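Long-range contacts in ferritin (Ulva pertusa, PDB 3VNX), which probably oxidises iron(II) as a ferroxidase and stores the resulting iron(III) inside a hollow shell of 24 subunits: residues A[37-42]-A[146-151]; A[141-146]-A[164-169]; A[45-50]-A[136-141]. One frame throughout, in Å; residues are numbered along the deposited sequence.

Interaction 1: residues A[37-42]-A[146-151]; sequences HIECEA and QAIADK
C40 and I148 meet where the start of helix 38-66 lies against the end of helix 123-151. The two short segments run antiparallel at 166°, with their axes 9.4 Å apart. C40 has SG anti to its carbonyl carbon (chi1 -66°), so the sulfur reaches along the flank of the partner helix. C40 SG lies 4.1 Å from A149 CA. I148 carries CG2 anti to its backbone N, and I148 CG2 lies 4.2 Å from C40 SG. This branch touches both C40 and E39, and I148 CG2 is also 4.2 Å from E39 CG. E39 starts with CG anti to the backbone N and stays extended beyond it, so its carboxylate is carried outward. K151 also leaves with CG anti to its backbone N, but its chain bends at chi3 (72°). The bend brings the ammonium group to the glutamate, and the two side chains cross at about a right angle. K151 NZ donates to E39 OE2 at 3.0 Å on the syn lone pair, forming a salt bridge. H152 lies beside E39 and C40 and stacks its ring on H37. L157 and C158 of helix 155-201 also touch A149. The contact thus joins two helices of the ferritin four-helix bundle near one end. Its chemistry is graded: the buried C40 sulfur packs on one I148 methyl and the A149 backbone, and an ion pair closes the more exposed side.

Interaction 2: residues A[141-146]-A[164-169]; sequences KLQALQ and GLLSEQ
Leucine packing dominates this meeting between helix 123-151 and helix 155-201, neighbours in the ferritin four-helix bundle. The short segments cross at -149°, and the CA atoms of L142 and L166 are 5.9 Å apart. L142 carries the contact. Its CG is anti to the carbonyl carbon (chi1 -79°), which sends both methyls at the partner helix. L142 CD2 lies 3.9 Å from L165 CB, and the two leucines cross at about a right angle. L166 comes in from the flank, with L166 CD2 4.3 Å from L142 CB, and also touches the aliphatic CG of Q143. L142 CD1 is also 3.6 Å from Q169 CB, where the glutamine chain bends at chi2 (61°). The one close polar atom is a backbone oxygen: L142 CD1 rests 3.6 Å from L165 O. The amide nitrogen of Q169 is hydrogen-bonded to E135, and the side chain is at its nearest atom about 3 Å from a bound calcium ion. With H89, which packs on L165, this cluster probably corresponds to the ferroxidase centre of ferritins. A155 of a second subunit packs on L166. An alanine in place of L142 would remove both methyls and would probably loosen the packing against L165 and Q169. No hydrogen bond links the two segments, so their direct attraction rests on close packing, with the polar end of Q169 held elsewhere.

Interaction 3: residues A[45-50]-A[136-141]; sequences NEQINI and KLNFQK
Q47 leaves helix 38-66 with CG anti to the backbone N (chi1 -175°) and then bends at chi2 (57°), which swings its amide across to helix 123-151. N138 also has CG anti to its backbone N (chi1 -160°), and the two amides meet between the helices. This is an antiparallel pair of the ferritin four-helix bundle, with the axes of the short segments 11.3 Å apart. Polar side chains help to span that wide spacing. Q47 NE2 donates to N138 OD1 at 3.0 Å, and the bond is nearly straight. It lies in the carbonyl plane, on a lone pair of OD1, and the two amide planes are almost coplanar. E51 fixes the pair further: its OE1 accepts from both Q47 NE2 and N138 ND2. This network probably fixes the rotation of both amides. The side chain of N138 is at its nearest atom about 3 Å from a bound calcium ion. With E51 and E86 nearby, this probably marks the ferroxidase centre. I50 CG2, anti to the backbone N, packs 3.6 Å from N138 OD1. K141 bends at chi2 and crosses I50 at about a right angle, so its aliphatic part covers the isoleucine tip. On the far side of helix 123-151, V34 of a second subunit packs against F139. I50 CD1 meets K141 CD at 3.6 Å, while Q47 OE1 lies 3.5 Å from K141 CB.

Overall arrangement
All three contacts share helix 123-151, and they follow one another along it: interaction 3, then interaction 2, then interaction 1 at its C-terminal end. Interactions 1 and 3 tie it to helix 38-66, and interaction 2 ties it to helix 155-201. The centres of interactions 1 and 2 are about 13 Å apart. The centres of interactions 1 and 3 are also about 13 Å apart. Those of interactions 2 and 3 are about 8 Å apart. Along the chain, both segments of interaction 3 lie between those of interaction 1. Interactions 2 and 3 touch directly, for instance where L166 packs on F139. Helix 123-151 is thus held from two directions within the bundle, and each contact also reaches a second subunit of the 24-chain shell.

Interaction 1: residues A[37-42]-A[146-151]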
loop_
_atom_site.group_PDB
_atom_site.type_symbol
_atom_site.label_atom_id
_atom_site.label_comp_id
_atom_site.label_asym_id
_atom_site.label_seq_id
_atom_site.Cartn_x
_atom_site.Cartn_y
_atom_site.Cartn_z
ATOM N N HIS A 37 18.772 -1.350 -57.667
ATOM C CA HIS A 37 18.435 -1.428 -59.093
ATOM C C HIS A 37 17.045 -0.920 -59.434
ATOM O O HIS A 37 16.089 -1.110 -58.678
ATOM C CB HIS A 37 18.592 -2.873 -59.590
ATOM C CG HIS A 37 18.585 -3.022 -61.088
ATOM N ND1 HIS A 37 19.741 -3.070 -61.838
ATOM C CD2 HIS A 37 17.565 -3.177 -61.967
ATOM C CE1 HIS A 37 19.434 -3.225 -63.115
ATOM N NE2 HIS A 37 18.121 -3.302 -63.219
ATOM N N ILE A 38 16.924 -0.285 -60.593
ATOM C CA ILE A 38 15.637 0.284 -60.994
ATOM C C ILE A 38 14.566 -0.782 -61.065
ATOM O O ILE A 38 13.410 -0.544 -60.721
ATOM C CB ILE A 38 15.716 0.998 -62.342
ATOM C CG1 ILE A 38 16.217 0.030 -63.427
ATOM C CG2 ILE A 38 16.601 2.249 -62.225
ATOM C CD1 ILE A 38 16.236 0.629 -64.806
ATOM N N GLU A 39 14.965 -1.969 -61.494
ATOM C CA GLU A 39 14.026 -3.064 -61.653
ATOM C C GLU A 39 13.481 -3.478 -60.278
ATOM O O GLU A 39 12.285 -3.706 -60.105
ATOM C CB GLU A 39 14.714 -4.221 -62.380
ATOM C CG GLU A 39 13.773 -5.210 -63.011
ATOM C CD GLU A 39 14.487 -6.171 -63.943
ATOM O OE1 GLU A 39 15.437 -5.726 -64.621
ATOM O OE2 GLU A 39 14.084 -7.357 -64.002
ATOM N N CYS A 40 14.370 -3.550 -59.297
ATOM C CA CYS A 40 13.962 -3.774 -57.917
ATOM C C CYS A 40 13.037 -2.669 -57.424
ATOM O O CYS A 40 11.947 -2.951 -56.922
ATOM C CB CYS A 40 15.188 -3.877 -57.010
ATOM S SG CYS A 40 16.210 -5.331 -57.362
ATOM N N GLU A 41 13.469 -1.417 -57.578
ATOM C CA GLU A 41 12.638 -0.264 -57.221
ATOM C C GLU A 41 11.249 -0.374 -57.822
ATOM O O GLU A 41 10.245 -0.128 -57.144
ATOM C CB GLU A 41 13.283 1.018 -57.719
ATOM C CG GLU A 41 12.429 2.266 -57.571
ATOM C CD GLU A 41 13.145 3.483 -58.129
ATOM O OE1 GLU A 41 13.975 3.285 -59.048
ATOM O OE2 GLU A 41 12.889 4.620 -57.660
ATOM N N ALA A 42 11.198 -0.751 -59.100
ATOM C CA ALA A 42 9.924 -0.900 -59.801
ATOM C C ALA A 42 9.104 -2.109 -59.315
ATOM O O ALA A 42 7.877 -2.039 -59.226
ATOM C CB ALA A 42 10.146 -0.954 -61.330
ATOM N N GLN A 146 10.889 -11.521 -54.582
ATOM C CA GLN A 146 12.218 -11.844 -54.085
ATOM C C GLN A 146 13.107 -12.364 -55.228
ATOM O O GLN A 146 14.332 -12.171 -55.214
ATOM C CB GLN A 146 12.151 -12.792 -52.876
ATOM C CG GLN A 146 12.253 -14.263 -53.191
ATOM C CD GLN A 146 13.683 -14.725 -53.413
ATOM O OE1 GLN A 146 14.600 -14.400 -52.640
ATOM N NE2 GLN A 146 13.877 -15.498 -54.471
ATOM N N ALA A 147 12.488 -12.991 -56.228
ATOM C CA ALA A 147 13.234 -13.491 -57.385
ATOM C C ALA A 147 13.970 -12.346 -58.056
ATOM O O ALA A 147 15.165 -12.457 -58.370
ATOM C CB ALA A 147 12.314 -14.176 -58.379
ATOM N N ILE A 148 13.265 -11.241 -58.274
ATOM C CA ILE A 148 13.902 -10.071 -58.863
ATOM C C ILE A 148 15.034 -9.564 -57.970
ATOM O O ILE A 148 16.154 -9.328 -58.435
ATOM C CB ILE A 148 12.897 -8.943 -59.136
ATOM C CG1 ILE A 148 11.854 -9.394 -60.167
ATOM C CG2 ILE A 148 13.616 -7.703 -59.660
ATOM C CD1 ILE A 148 10.815 -8.319 -60.505
ATOM N N ALA A 149 14.737 -9.400 -56.684
ATOM C CA ALA A 149 15.754 -9.055 -55.688
ATOM C C ALA A 149 16.973 -9.969 -55.786
ATOM O O ALA A 149 18.113 -9.498 -55.762
ATOM C CB ALA A 149 15.158 -9.113 -54.268
ATOM N N ASP A 150 16.725 -11.276 -55.879
ATOM C CA ASP A 150 17.801 -12.262 -55.999
ATOM C C ASP A 150 18.575 -12.095 -57.314
ATOM O O ASP A 150 19.814 -12.110 -57.326
ATOM C CB ASP A 150 17.247 -13.692 -55.900
ATOM C CG ASP A 150 18.354 -14.744 -55.799
ATOM O OD1 ASP A 150 19.479 -14.402 -55.369
ATOM O OD2 ASP A 150 18.102 -15.915 -56.147
ATOM N N LYS A 151 17.830 -11.937 -58.408
ATOM C CA LYS A 151 18.410 -11.716 -59.725
ATOM C C LYS A 151 19.510 -10.652 -59.669
ATOM O O LYS A 151 20.636 -10.882 -60.129
ATOM C CB LYS A 151 17.303 -11.316 -60.708
ATOM C CG LYS A 151 17.781 -10.906 -62.077
ATOM C CD LYS A 151 16.686 -11.094 -63.117
ATOM C CE LYS A 151 15.578 -10.064 -62.967
ATOM N NZ LYS A 151 14.447 -10.298 -63.929
#

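Interaction 2: residues A[141-146]-A[164-169]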
loop_
_atom_site.group_PDB
_atom_site.type_symbol
_atom_site.label_atom_id
_atom_site.label_comp_id
_atom_site.label_asym_id
_atom_site.label_seq_id
_atom_site.Cartn_x
_atom_site.Cartn_y
_atom_site.Cartn_z
ATOM N N LYS A 141 3.160 -13.826 -55.823
ATOM C CA LYS A 141 3.638 -12.472 -56.109
ATOM C C LYS A 141 4.855 -12.178 -55.232
ATOM O O LYS A 141 5.882 -11.697 -55.719
ATOM C CB LYS A 141 2.549 -11.422 -55.877
ATOM C CG LYS A 141 1.412 -11.465 -56.877
ATOM C CD LYS A 141 1.915 -11.243 -58.309
ATOM C CE LYS A 141 0.764 -11.239 -59.331
ATOM N NZ LYS A 141 1.136 -10.538 -60.608
ATOM N N LEU A 142 4.752 -12.488 -53.942
ATOM C CA LEU A 142 5.870 -12.222 -53.052
ATOM C C LEU A 142 7.087 -13.020 -53.504
ATOM O O LEU A 142 8.191 -12.485 -53.536
ATOM C CB LEU A 142 5.514 -12.503 -51.585
ATOM C CG LEU A 142 4.695 -11.375 -50.943
ATOM C CD1 LEU A 142 4.121 -11.771 -49.580
ATOM C CD2 LEU A 142 5.527 -10.103 -50.847
ATOM N N GLN A 143 6.879 -14.289 -53.869
ATOM C CA GLN A 143 7.968 -15.119 -54.378
ATOM C C GLN A 143 8.667 -14.475 -55.591
ATOM O O GLN A 143 9.901 -14.381 -55.651
ATOM C CB GLN A 143 7.454 -16.516 -54.720
ATOM C CG GLN A 143 7.424 -17.474 -53.525
ATOM C CD GLN A 143 6.606 -18.716 -53.803
ATOM O OE1 GLN A 143 5.847 -18.766 -54.771
ATOM N NE2 GLN A 143 6.751 -19.724 -52.954
ATOM N N ALA A 144 7.866 -14.020 -56.546
ATOM C CA ALA A 144 8.374 -13.282 -57.692
ATOM C C ALA A 144 9.163 -12.039 -57.269
ATOM O O ALA A 144 10.207 -11.713 -57.866
ATOM C CB ALA A 144 7.206 -12.891 -58.633
ATOM N N LEU A 145 8.674 -11.338 -56.245
ATOM C CA LEU A 145 9.351 -10.111 -55.816
ATOM C C LEU A 145 10.750 -10.427 -55.312
ATOM O O LEU A 145 11.708 -9.700 -55.591
ATOM C CB LEU A 145 8.557 -9.336 -54.756
ATOM C CG LEU A 145 9.345 -8.213 -54.061
ATOM C CD1 LEU A 145 9.949 -7.239 -55.045
ATOM C CD2 LEU A 145 8.495 -7.460 -53.045
ATOM N N GLN A 146 10.889 -11.521 -54.582
ATOM C CA GLN A 146 12.218 -11.844 -54.085
ATOM C C GLN A 146 13.107 -12.364 -55.228
ATOM O O GLN A 146 14.332 -12.171 -55.214
ATOM C CB GLN A 146 12.151 -12.792 -52.876
ATOM C CG GLN A 146 12.253 -14.263 -53.191
ATOM C CD GLN A 146 13.683 -14.725 -53.413
ATOM O OE1 GLN A 146 14.600 -14.400 -52.640
ATOM N NE2 GLN A 146 13.877 -15.498 -54.471
ATOM N N GLY A 164 10.251 -10.734 -43.786
ATOM C CA GLY A 164 9.059 -9.967 -43.483
ATOM C C GLY A 164 7.844 -10.568 -44.154
ATOM O O GLY A 164 7.405 -11.657 -43.776
ATOM N N LEU A 165 7.330 -9.876 -45.169
ATOM C CA LEU A 165 6.120 -10.293 -45.872
ATOM C C LEU A 165 6.096 -11.757 -46.331
ATOM O O LEU A 165 5.090 -12.458 -46.167
ATOM C CB LEU A 165 5.874 -9.382 -47.072
ATOM C CG LEU A 165 5.668 -7.897 -46.774
ATOM C CD1 LEU A 165 5.070 -7.229 -48.000
ATOM C CD2 LEU A 165 4.772 -7.680 -45.565
ATOM N N LEU A 166 7.186 -12.220 -46.923
ATOM C CA LEU A 166 7.171 -13.561 -47.487
ATOM C C LEU A 166 6.825 -14.539 -46.379
ATOM O O LEU A 166 5.868 -15.298 -46.486
ATOM C CB LEU A 166 8.528 -13.915 -48.091
ATOM C CG LEU A 166 8.563 -14.780 -49.360
ATOM C CD1 LEU A 166 9.887 -15.537 -49.468
ATOM C CD2 LEU A 166 7.401 -15.750 -49.417
ATOM N N SER A 167 7.620 -14.499 -45.311
ATOM C CA SER A 167 7.471 -15.408 -44.183
ATOM C C SER A 167 6.092 -15.294 -43.543
ATOM O O SER A 167 5.479 -16.306 -43.163
ATOM C CB SER A 167 8.545 -15.125 -43.133
ATOM O OG SER A 167 8.358 -15.943 -41.990
ATOM N N GLU A 168 5.612 -14.060 -43.406
ATOM C CA GLU A 168 4.278 -13.840 -42.867
ATOM C C GLU A 168 3.189 -14.438 -43.775
ATOM O O GLU A 168 2.177 -14.956 -43.292
ATOM C CB GLU A 168 4.032 -12.345 -42.652
ATOM C CG GLU A 168 4.799 -11.738 -41.479
ATOM C CD GLU A 168 4.879 -10.207 -41.556
ATOM O OE1 GLU A 168 6.006 -9.662 -41.461
ATOM O OE2 GLU A 168 3.823 -9.548 -41.724
ATOM N N GLN A 169 3.404 -14.363 -45.086
ATOM C CA GLN A 169 2.398 -14.801 -46.040
ATOM C C GLN A 169 2.195 -16.310 -45.910
ATOM O O GLN A 169 1.072 -16.815 -46.055
ATOM C CB GLN A 169 2.779 -14.384 -47.466
ATOM C CG GLN A 169 1.730 -14.712 -48.513
ATOM C CD GLN A 169 0.396 -14.014 -48.269
ATOM O OE1 GLN A 169 0.298 -12.791 -48.344
ATOM N NE2 GLN A 169 -0.642 -14.795 -47.999
#

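Interaction 3: residues A[45-50]-A[136-141]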
loop_
_atom_site.group_PDB
_atom_site.type_symbol
_atom_site.label_atom_id
_atom_site.label_comp_id
_atom_site.label_asym_id
_atom_site.label_seq_id
_atom_site.Cartn_x
_atom_site.Cartn_y
_atom_site.Cartn_z
ATOM N N ASN A 45 7.312 -1.142 -56.149
ATOM C CA ASN A 45 6.123 -0.353 -56.450
ATOM C C ASN A 45 4.978 -1.246 -56.902
ATOM O O ASN A 45 3.823 -1.066 -56.503
ATOM C CB ASN A 45 6.437 0.726 -57.474
ATOM C CG ASN A 45 7.120 1.916 -56.846
ATOM O OD1 ASN A 45 6.879 2.226 -55.677
ATOM N ND2 ASN A 45 7.985 2.586 -57.603
ATOM N N GLU A 46 5.322 -2.235 -57.711
ATOM C CA GLU A 46 4.339 -3.187 -58.180
ATOM C C GLU A 46 3.686 -3.891 -56.976
ATOM O O GLU A 46 2.463 -3.951 -56.858
ATOM C CB GLU A 46 4.991 -4.179 -59.160
ATOM C CG GLU A 46 4.070 -5.274 -59.631
ATOM O OE1 GLU A 46 2.947 -3.558 -60.823
ATOM O OE2 GLU A 46 1.931 -5.511 -60.640
ATOM N N GLN A 47 4.516 -4.398 -56.074
ATOM C CA GLN A 47 4.034 -5.151 -54.922
ATOM C C GLN A 47 3.290 -4.216 -53.950
ATOM O O GLN A 47 2.281 -4.591 -53.349
ATOM C CB GLN A 47 5.204 -5.894 -54.252
ATOM C CG GLN A 47 4.807 -6.814 -53.097
ATOM C CD GLN A 47 3.793 -7.869 -53.493
ATOM O OE1 GLN A 47 3.830 -8.402 -54.604
ATOM N NE2 GLN A 47 2.890 -8.189 -52.575
ATOM N N ILE A 48 3.745 -2.976 -53.830
ATOM C CA ILE A 48 2.933 -1.997 -53.119
ATOM C C ILE A 48 1.513 -1.975 -53.692
ATOM O O ILE A 48 0.526 -2.092 -52.948
ATOM C CB ILE A 48 3.544 -0.587 -53.162
ATOM C CG1 ILE A 48 4.723 -0.502 -52.202
ATOM C CG2 ILE A 48 2.503 0.455 -52.780
ATOM C CD1 ILE A 48 5.749 0.535 -52.568
ATOM N N ASN A 49 1.406 -1.851 -55.013
ATOM C CA ASN A 49 0.092 -1.767 -55.641
ATOM C C ASN A 49 -0.738 -3.022 -55.412
ATOM O O ASN A 49 -1.964 -2.956 -55.318
ATOM C CB ASN A 49 0.214 -1.476 -57.146
ATOM C CG ASN A 49 -1.147 -1.432 -57.852
ATOM O OD1 ASN A 49 -1.456 -2.293 -58.684
ATOM N ND2 ASN A 49 -1.965 -0.432 -57.517
ATOM N N ILE A 50 -0.065 -4.166 -55.325
ATOM C CA ILE A 50 -0.754 -5.438 -55.120
ATOM C C ILE A 50 -1.368 -5.525 -53.712
ATOM O O ILE A 50 -2.502 -5.993 -53.539
ATOM C CB ILE A 50 0.197 -6.617 -55.393
ATOM C CG1 ILE A 50 0.662 -6.572 -56.851
ATOM C CG2 ILE A 50 -0.471 -7.955 -55.066
ATOM C CD1 ILE A 50 1.433 -7.779 -57.298
ATOM N N LYS A 136 -2.899 -17.103 -51.568
ATOM C CA LYS A 136 -1.984 -17.960 -52.350
ATOM C C LYS A 136 -1.386 -17.181 -53.523
ATOM O O LYS A 136 -0.171 -17.213 -53.753
ATOM C CB LYS A 136 -2.692 -19.224 -52.854
ATOM C CG LYS A 136 -3.185 -20.136 -51.715
ATOM C CD LYS A 136 -4.098 -21.262 -52.201
ATOM C CE LYS A 136 -3.304 -22.443 -52.742
ATOM N NZ LYS A 136 -4.166 -23.548 -53.276
ATOM N N LEU A 137 -2.247 -16.461 -54.245
ATOM C CA LEU A 137 -1.788 -15.601 -55.322
ATOM C C LEU A 137 -0.702 -14.664 -54.793
ATOM O O LEU A 137 0.381 -14.557 -55.387
ATOM C CB LEU A 137 -2.950 -14.780 -55.887
ATOM C CG LEU A 137 -2.848 -14.370 -57.361
ATOM C CD1 LEU A 137 -3.744 -13.177 -57.667
ATOM C CD2 LEU A 137 -1.416 -14.093 -57.787
ATOM N N ASN A 138 -0.981 -13.980 -53.680
ATOM C CA ASN A 138 -0.012 -13.019 -53.181
ATOM C C ASN A 138 1.284 -13.673 -52.702
ATOM O O ASN A 138 2.343 -13.059 -52.746
ATOM C CB ASN A 138 -0.584 -12.125 -52.096
ATOM C CG ASN A 138 0.233 -10.860 -51.926
ATOM O OD1 ASN A 138 0.922 -10.453 -52.851
ATOM N ND2 ASN A 138 0.176 -10.246 -50.749
ATOM N N PHE A 139 1.193 -14.921 -52.253
ATOM C CA PHE A 139 2.373 -15.679 -51.877
ATOM C C PHE A 139 3.286 -15.803 -53.101
ATOM O O PHE A 139 4.508 -15.581 -53.027
ATOM C CB PHE A 139 1.955 -17.052 -51.365
ATOM C CG PHE A 139 3.094 -17.906 -50.891
ATOM C CD1 PHE A 139 4.296 -17.341 -50.499
ATOM C CD2 PHE A 139 2.949 -19.286 -50.820
ATOM C CE1 PHE A 139 5.347 -18.141 -50.059
ATOM C CE2 PHE A 139 3.972 -20.089 -50.377
ATOM C CZ PHE A 139 5.188 -19.513 -49.996
ATOM N N GLN A 140 2.690 -16.121 -54.241
ATOM C CA GLN A 140 3.480 -16.223 -55.461
ATOM C C GLN A 140 4.010 -14.852 -55.893
ATOM O O GLN A 140 5.185 -14.721 -56.267
ATOM C CB GLN A 140 2.675 -16.897 -56.569
ATOM C CG GLN A 140 2.496 -18.384 -56.311
ATOM C CD GLN A 140 1.194 -18.945 -56.870
ATOM O OE1 GLN A 140 1.196 -19.976 -57.544
ATOM N NE2 GLN A 140 0.078 -18.270 -56.592
ATOM N N LYS A 141 3.160 -13.826 -55.823
ATOM C CA LYS A 141 3.638 -12.472 -56.109
ATOM C C LYS A 141 4.855 -12.178 -55.232
ATOM O O LYS A 141 5.882 -11.697 -55.719
ATOM C CB LYS A 141 2.549 -11.422 -55.877
ATOM C CG LYS A 141 1.412 -11.465 -56.877
ATOM C CD LYS A 141 1.915 -11.243 -58.309
ATOM C CE LYS A 141 0.764 -11.239 -59.331
ATOM N NZ LYS A 141 1.136 -10.538 -60.608
#